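Local coordinates for sugar-binding transport ATP-binding protein (Pyrococcus horikoshii, PDB 1V43) that probably binds and hydrolyses ATP to power sugar uptake, as the ATPase subunit of an ABC sugar transporter, at residues A[238-243]-A[247-252]; A[323-328]-A[334-339]. All coordinates share one frame; numbering follows the deposited sequence.

Interaction 1: A[238-243]-A[247-252]; sequences VATFIG and MNILEV
Met247 lays the end of its side chain against Ala239, with SD 3.8 Å and CE 3.9 Å from the CB methyl of Ala239. CG stands anti to the backbone N (chi1 168°) and the chain runs straight on to SD before bending at chi3 (-63°), a turn that brings the terminal methyl as well as the sulfur up to the alanine. Next to this pair, Thr240 and Ile249 meet nearly at right angles, the threonine methyl CG2 lying 3.8 Å from Ile249 CG1. With chi1 at 62°, Thr240 OG1 sits between its own backbone N and carbonyl carbon, where it bonds to Val236 O one turn back in the helix, and CG2 is left to face the isoleucine.

No direct hydrogen bond joins 238-243 to 247-252; a water does the bridging. It accepts from Met247 N at 2.8 Å and can donate to Ala239 O (2.8 Å) or Gly243 O (2.9 Å), with more acceptors near it than it has protons, so that the helix, the following loop and the strand converge on one site.

The contact thus joins helix 236-241 to the start of strand 248-255, in the part of the chain that probably links the ATPase core to the MalK-type OB-fold region. Phe363 of strand 361-364 touches both Ala239 and Met247, while Leu285 of strand 283-288 packs on Ile249.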
loop_
_atom_site.group_PDB
_atom_site.type_symbol
_atom_site.label_atom_id
_atom_site.label_comp_id
_atom_site.label_asym_id
_atom_site.label_seq_id
_atom_site.Cartn_x
_atom_site.Cartn_y
_atom_site.Cartn_z
ATOM N N VAL A 238 0.769 -5.599 -18.373
ATOM C CA VAL A 238 1.001 -6.566 -17.301
ATOM C C VAL A 238 2.262 -6.173 -16.514
ATOM O O VAL A 238 2.294 -6.254 -15.285
ATOM C CB VAL A 238 1.190 -8.024 -17.855
ATOM C CG1 VAL A 238 1.540 -8.957 -16.723
ATOM C CG2 VAL A 238 -0.109 -8.526 -18.551
ATOM N N ALA A 239 3.300 -5.750 -17.227
ATOM C CA ALA A 239 4.546 -5.371 -16.580
ATOM C C ALA A 239 4.343 -4.259 -15.559
ATOM O O ALA A 239 4.993 -4.252 -14.521
ATOM C CB ALA A 239 5.576 -4.924 -17.617
ATOM N N THR A 240 3.432 -3.331 -15.847
ATOM C CA THR A 240 3.207 -2.203 -14.949
ATOM C C THR A 240 2.017 -2.323 -14.007
ATOM O O THR A 240 1.782 -1.423 -13.204
ATOM C CB THR A 240 3.070 -0.875 -15.748
ATOM O OG1 THR A 240 1.931 -0.951 -16.613
ATOM C CG2 THR A 240 4.319 -0.618 -16.594
ATOM N N PHE A 241 1.265 -3.417 -14.089
ATOM C CA PHE A 241 0.107 -3.567 -13.214
ATOM C C PHE A 241 0.455 -4.346 -11.947
ATOM O O PHE A 241 -0.279 -4.310 -10.955
ATOM C CB PHE A 241 -1.050 -4.259 -13.944
ATOM C CG PHE A 241 -2.397 -3.960 -13.349
ATOM C CD1 PHE A 241 -3.050 -2.756 -13.632
ATOM C CD2 PHE A 241 -2.988 -4.852 -12.462
ATOM C CE1 PHE A 241 -4.263 -2.451 -13.033
ATOM C CE2 PHE A 241 -4.194 -4.559 -11.861
ATOM C CZ PHE A 241 -4.840 -3.357 -12.141
ATOM N N ILE A 242 1.589 -5.024 -11.974
ATOM C CA ILE A 242 2.023 -5.809 -10.830
ATOM C C ILE A 242 3.397 -5.349 -10.374
ATOM O O ILE A 242 4.329 -5.291 -11.168
ATOM C CB ILE A 242 2.089 -7.301 -11.186
ATOM C CG1 ILE A 242 0.713 -7.787 -11.641
ATOM C CG2 ILE A 242 2.592 -8.100 -9.989
ATOM C CD1 ILE A 242 0.679 -9.212 -12.079
ATOM N N GLY A 243 3.520 -5.042 -9.088
ATOM C CA GLY A 243 4.786 -4.579 -8.550
ATOM C C GLY A 243 4.770 -3.066 -8.466
ATOM O O GLY A 243 4.729 -2.378 -9.493
ATOM N N MET A 247 7.284 -0.698 -12.791
ATOM C CA MET A 247 8.467 -0.895 -13.625
ATOM C C MET A 247 8.724 0.375 -14.424
ATOM O O MET A 247 7.787 0.969 -14.953
ATOM C CB MET A 247 8.237 -2.038 -14.610
ATOM C CG MET A 247 9.304 -2.137 -15.710
ATOM S SD MET A 247 8.975 -3.473 -16.919
ATOM C CE MET A 247 9.068 -4.928 -15.848
ATOM N N ASN A 248 9.981 0.796 -14.512
ATOM C CA ASN A 248 10.325 1.987 -15.284
ATOM C C ASN A 248 10.206 1.663 -16.775
ATOM O O ASN A 248 10.785 0.687 -17.248
ATOM C CB ASN A 248 11.759 2.426 -14.979
ATOM C CG ASN A 248 11.953 2.804 -13.531
ATOM O OD1 ASN A 248 12.601 2.088 -12.763
ATOM N ND2 ASN A 248 11.375 3.928 -13.141
ATOM N N ILE A 249 9.445 2.469 -17.507
ATOM C CA ILE A 249 9.277 2.265 -18.947
ATOM C C ILE A 249 9.896 3.449 -19.696
ATOM O O ILE A 249 9.403 4.572 -19.625
ATOM C CB ILE A 249 7.779 2.137 -19.330
ATOM C CG1 ILE A 249 7.142 0.943 -18.607
ATOM C CG2 ILE A 249 7.641 1.940 -20.824
ATOM C CD1 ILE A 249 7.749 -0.389 -18.988
ATOM N N LEU A 250 10.986 3.190 -20.408
ATOM C CA LEU A 250 11.670 4.243 -21.147
ATOM C C LEU A 250 11.735 3.990 -22.646
ATOM O O LEU A 250 12.107 2.912 -23.092
ATOM C CB LEU A 250 13.094 4.422 -20.613
ATOM C CG LEU A 250 13.235 4.784 -19.138
ATOM C CD1 LEU A 250 14.691 5.107 -18.832
ATOM C CD2 LEU A 250 12.346 5.964 -18.816
ATOM N N GLU A 251 11.385 5.008 -23.416
ATOM C CA GLU A 251 11.406 4.924 -24.871
ATOM C C GLU A 251 12.847 5.004 -25.368
ATOM O O GLU A 251 13.552 5.953 -25.057
ATOM C CB GLU A 251 10.584 6.076 -25.442
ATOM C CG GLU A 251 10.281 5.984 -26.914
ATOM C CD GLU A 251 9.298 7.054 -27.354
ATOM O OE1 GLU A 251 9.046 7.160 -28.573
ATOM O OE2 GLU A 251 8.776 7.785 -26.480
ATOM N N VAL A 252 13.298 4.005 -26.121
ATOM C CA VAL A 252 14.664 4.021 -26.636
ATOM C C VAL A 252 14.819 3.497 -28.075
ATOM O O VAL A 252 13.892 2.917 -28.645
ATOM C CB VAL A 252 15.619 3.220 -25.721
ATOM C CG1 VAL A 252 15.574 3.783 -24.307
ATOM C CG2 VAL A 252 15.256 1.749 -25.738
HETATM O O HOH W 1 5.213 -2.529 -12.380
#

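Interaction 2: A[323-328]-A[334-339]; sequences DTILHV and LVKVKL
Thr324 and Leu339 open a run of paired backbone bonds between 323-328 and 334-339, the two arms of an antiparallel beta hairpin in the TOBE region, their axes at 159°. Three hydrogen-bonded pairs, Thr324-Leu339, Leu326-Val337 and Val328-Val335, supply six N-H to O=C bonds of 2.7 to 2.9 Å. Between them the non-hydrogen-bonded pairs add CA-H...O contacts, the shortest from Lys336 CA to Leu326 O at 3.2 Å.

Apolar packing fills the face of Leu326, Val337 and Leu339. The CD1 methyls of Leu326 and Leu339 come within 3.6 Å, and CG2 of Val328 meets CG2 of Val337 at 4.2 Å. Val353 of strand 350-356 covers both valines.

Asp323 and Lys338 form a charged pair at one end of the arms. Lys338, extended from a CG anti to its backbone N (chi1 179°), brings CE to 3.5 Å from Asp323 OD1, yet its NZ remains 4.2 Å from Asp323 OD2, beyond a salt bridge. The salt bridges run between subunits: Asp323 to Lys338 of the second subunit, and Lys338 to Asp323 of the second subunit. Without this carboxylate, as with an alanine here, Lys338 of the second subunit is likely to lose its mate, weakening the link between subunits.

The other face carries Ile325, His327, Lys336 and Lys338. His327 hydrogen-bonds through NE2 to Glu318 OE2, and Lys336 CG rests over one face of the His327 ring, 4.1 Å above the plane and offset toward the rim.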
loop_
_atom_site.group_PDB
_atom_site.type_symbol
_atom_site.label_atom_id
_atom_site.label_comp_id
_atom_site.label_asym_id
_atom_site.label_seq_id
_atom_site.Cartn_x
_atom_site.Cartn_y
_atom_site.Cartn_z
ATOM N N ASP A 323 11.883 1.006 3.390
ATOM C CA ASP A 323 12.477 1.056 2.049
ATOM C C ASP A 323 12.774 2.519 1.752
ATOM O O ASP A 323 12.189 3.408 2.368
ATOM C CB ASP A 323 11.496 0.547 0.983
ATOM C CG ASP A 323 11.302 -0.938 1.043
ATOM O OD1 ASP A 323 12.289 -1.668 0.805
ATOM O OD2 ASP A 323 10.168 -1.375 1.333
ATOM N N THR A 324 13.669 2.769 0.809
ATOM C CA THR A 324 14.015 4.133 0.430
ATOM C C THR A 324 13.897 4.217 -1.080
ATOM O O THR A 324 14.691 3.600 -1.790
ATOM C CB THR A 324 15.470 4.484 0.836
ATOM O OG1 THR A 324 15.549 4.636 2.256
ATOM C CG2 THR A 324 15.928 5.763 0.155
ATOM N N ILE A 325 12.909 4.956 -1.576
ATOM C CA ILE A 325 12.731 5.074 -3.020
ATOM C C ILE A 325 13.313 6.359 -3.597
ATOM O O ILE A 325 12.880 7.467 -3.264
ATOM C CB ILE A 325 11.255 4.995 -3.413
ATOM C CG1 ILE A 325 10.646 3.737 -2.808
ATOM C CG2 ILE A 325 11.122 4.953 -4.956
ATOM C CD1 ILE A 325 9.179 3.578 -3.093
ATOM N N LEU A 326 14.285 6.201 -4.484
ATOM C CA LEU A 326 14.933 7.349 -5.106
ATOM C C LEU A 326 14.390 7.631 -6.499
ATOM O O LEU A 326 14.237 6.713 -7.311
ATOM C CB LEU A 326 16.434 7.104 -5.236
ATOM C CG LEU A 326 17.190 6.574 -4.025
ATOM C CD1 LEU A 326 18.654 6.366 -4.429
ATOM C CD2 LEU A 326 17.071 7.541 -2.856
ATOM N N HIS A 327 14.096 8.901 -6.767
ATOM C CA HIS A 327 13.636 9.318 -8.087
ATOM C C HIS A 327 14.892 9.944 -8.677
ATOM O O HIS A 327 15.281 11.047 -8.295
ATOM C CB HIS A 327 12.510 10.350 -7.988
ATOM C CG HIS A 327 11.316 9.878 -7.210
ATOM N ND1 HIS A 327 10.103 10.532 -7.243
ATOM C CD2 HIS A 327 11.159 8.845 -6.346
ATOM C CE1 HIS A 327 9.251 9.925 -6.435
ATOM N NE2 HIS A 327 9.868 8.898 -5.877
ATOM N N VAL A 328 15.544 9.207 -9.576
ATOM C CA VAL A 328 16.780 9.655 -10.193
ATOM C C VAL A 328 16.579 10.054 -11.638
ATOM O O VAL A 328 15.910 9.350 -12.398
ATOM C CB VAL A 328 17.853 8.546 -10.175
ATOM C CG1 VAL A 328 19.201 9.135 -10.566
ATOM C CG2 VAL A 328 17.922 7.899 -8.816
ATOM N N LEU A 334 13.254 10.325 -15.949
ATOM C CA LEU A 334 13.116 10.191 -14.499
ATOM C C LEU A 334 12.679 8.763 -14.156
ATOM O O LEU A 334 11.617 8.310 -14.586
ATOM C CB LEU A 334 12.077 11.190 -13.992
ATOM C CG LEU A 334 11.987 11.437 -12.488
ATOM C CD1 LEU A 334 13.333 11.896 -11.948
ATOM C CD2 LEU A 334 10.925 12.497 -12.228
ATOM N N VAL A 335 13.499 8.053 -13.388
ATOM C CA VAL A 335 13.171 6.682 -13.009
ATOM C C VAL A 335 13.228 6.523 -11.498
ATOM O O VAL A 335 13.821 7.350 -10.802
ATOM C CB VAL A 335 14.147 5.654 -13.638
ATOM C CG1 VAL A 335 14.172 5.807 -15.153
ATOM C CG2 VAL A 335 15.538 5.831 -13.053
ATOM N N LYS A 336 12.613 5.460 -10.992
ATOM C CA LYS A 336 12.619 5.198 -9.553
ATOM C C LYS A 336 13.511 4.024 -9.244
ATOM O O LYS A 336 13.506 3.034 -9.963
ATOM C CB LYS A 336 11.215 4.871 -9.045
ATOM C CG LYS A 336 10.222 6.004 -9.153
ATOM C CD LYS A 336 8.865 5.529 -8.690
ATOM C CE LYS A 336 7.811 6.599 -8.825
ATOM N NZ LYS A 336 6.513 6.101 -8.299
ATOM N N VAL A 337 14.269 4.143 -8.160
ATOM C CA VAL A 337 15.161 3.091 -7.708
ATOM C C VAL A 337 14.752 2.737 -6.275
ATOM O O VAL A 337 14.663 3.608 -5.402
ATOM C CB VAL A 337 16.629 3.551 -7.727
ATOM C CG1 VAL A 337 17.516 2.492 -7.085
ATOM C CG2 VAL A 337 17.073 3.805 -9.169
ATOM N N LYS A 338 14.495 1.458 -6.031
ATOM C CA LYS A 338 14.077 1.039 -4.706
ATOM C C LYS A 338 15.200 0.390 -3.913
ATOM O O LYS A 338 15.727 -0.642 -4.308
ATOM C CB LYS A 338 12.895 0.076 -4.816
ATOM C CG LYS A 338 12.393 -0.429 -3.482
ATOM C CD LYS A 338 11.212 -1.359 -3.680
ATOM C CE LYS A 338 10.747 -1.948 -2.361
ATOM N NZ LYS A 338 9.526 -2.770 -2.526
ATOM N N LEU A 339 15.558 1.005 -2.791
ATOM C CA LEU A 339 16.611 0.482 -1.935
ATOM C C LEU A 339 16.030 0.009 -0.603
ATOM O O LEU A 339 15.187 0.682 -0.014
ATOM C CB LEU A 339 17.642 1.565 -1.649
ATOM C CG LEU A 339 18.297 2.248 -2.846
ATOM C CD1 LEU A 339 19.136 3.418 -2.345
ATOM C CD2 LEU A 339 19.151 1.241 -3.616
#

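In the fold
Interaction 1 comes first along the chain and closes before interaction 2 opens; their centres lie about 14 Å apart, on the same side of the chain's centre. The strand of interaction 1, 248-255, and the hairpin of interaction 2, 323-330 with 333-340, belong to different antiparallel sheets. The sheets meet directly: Leu250 CD1 packs 3.8 Å from Val335 CG1, and Asn248 also touches Val335. In chain order the two contacts probably trace the passage from the ATPase region into the C-terminal OB-type region. Interaction 1 probably sits at the passage between them, and interaction 2 lies farther out, where its hairpin also reaches the second subunit.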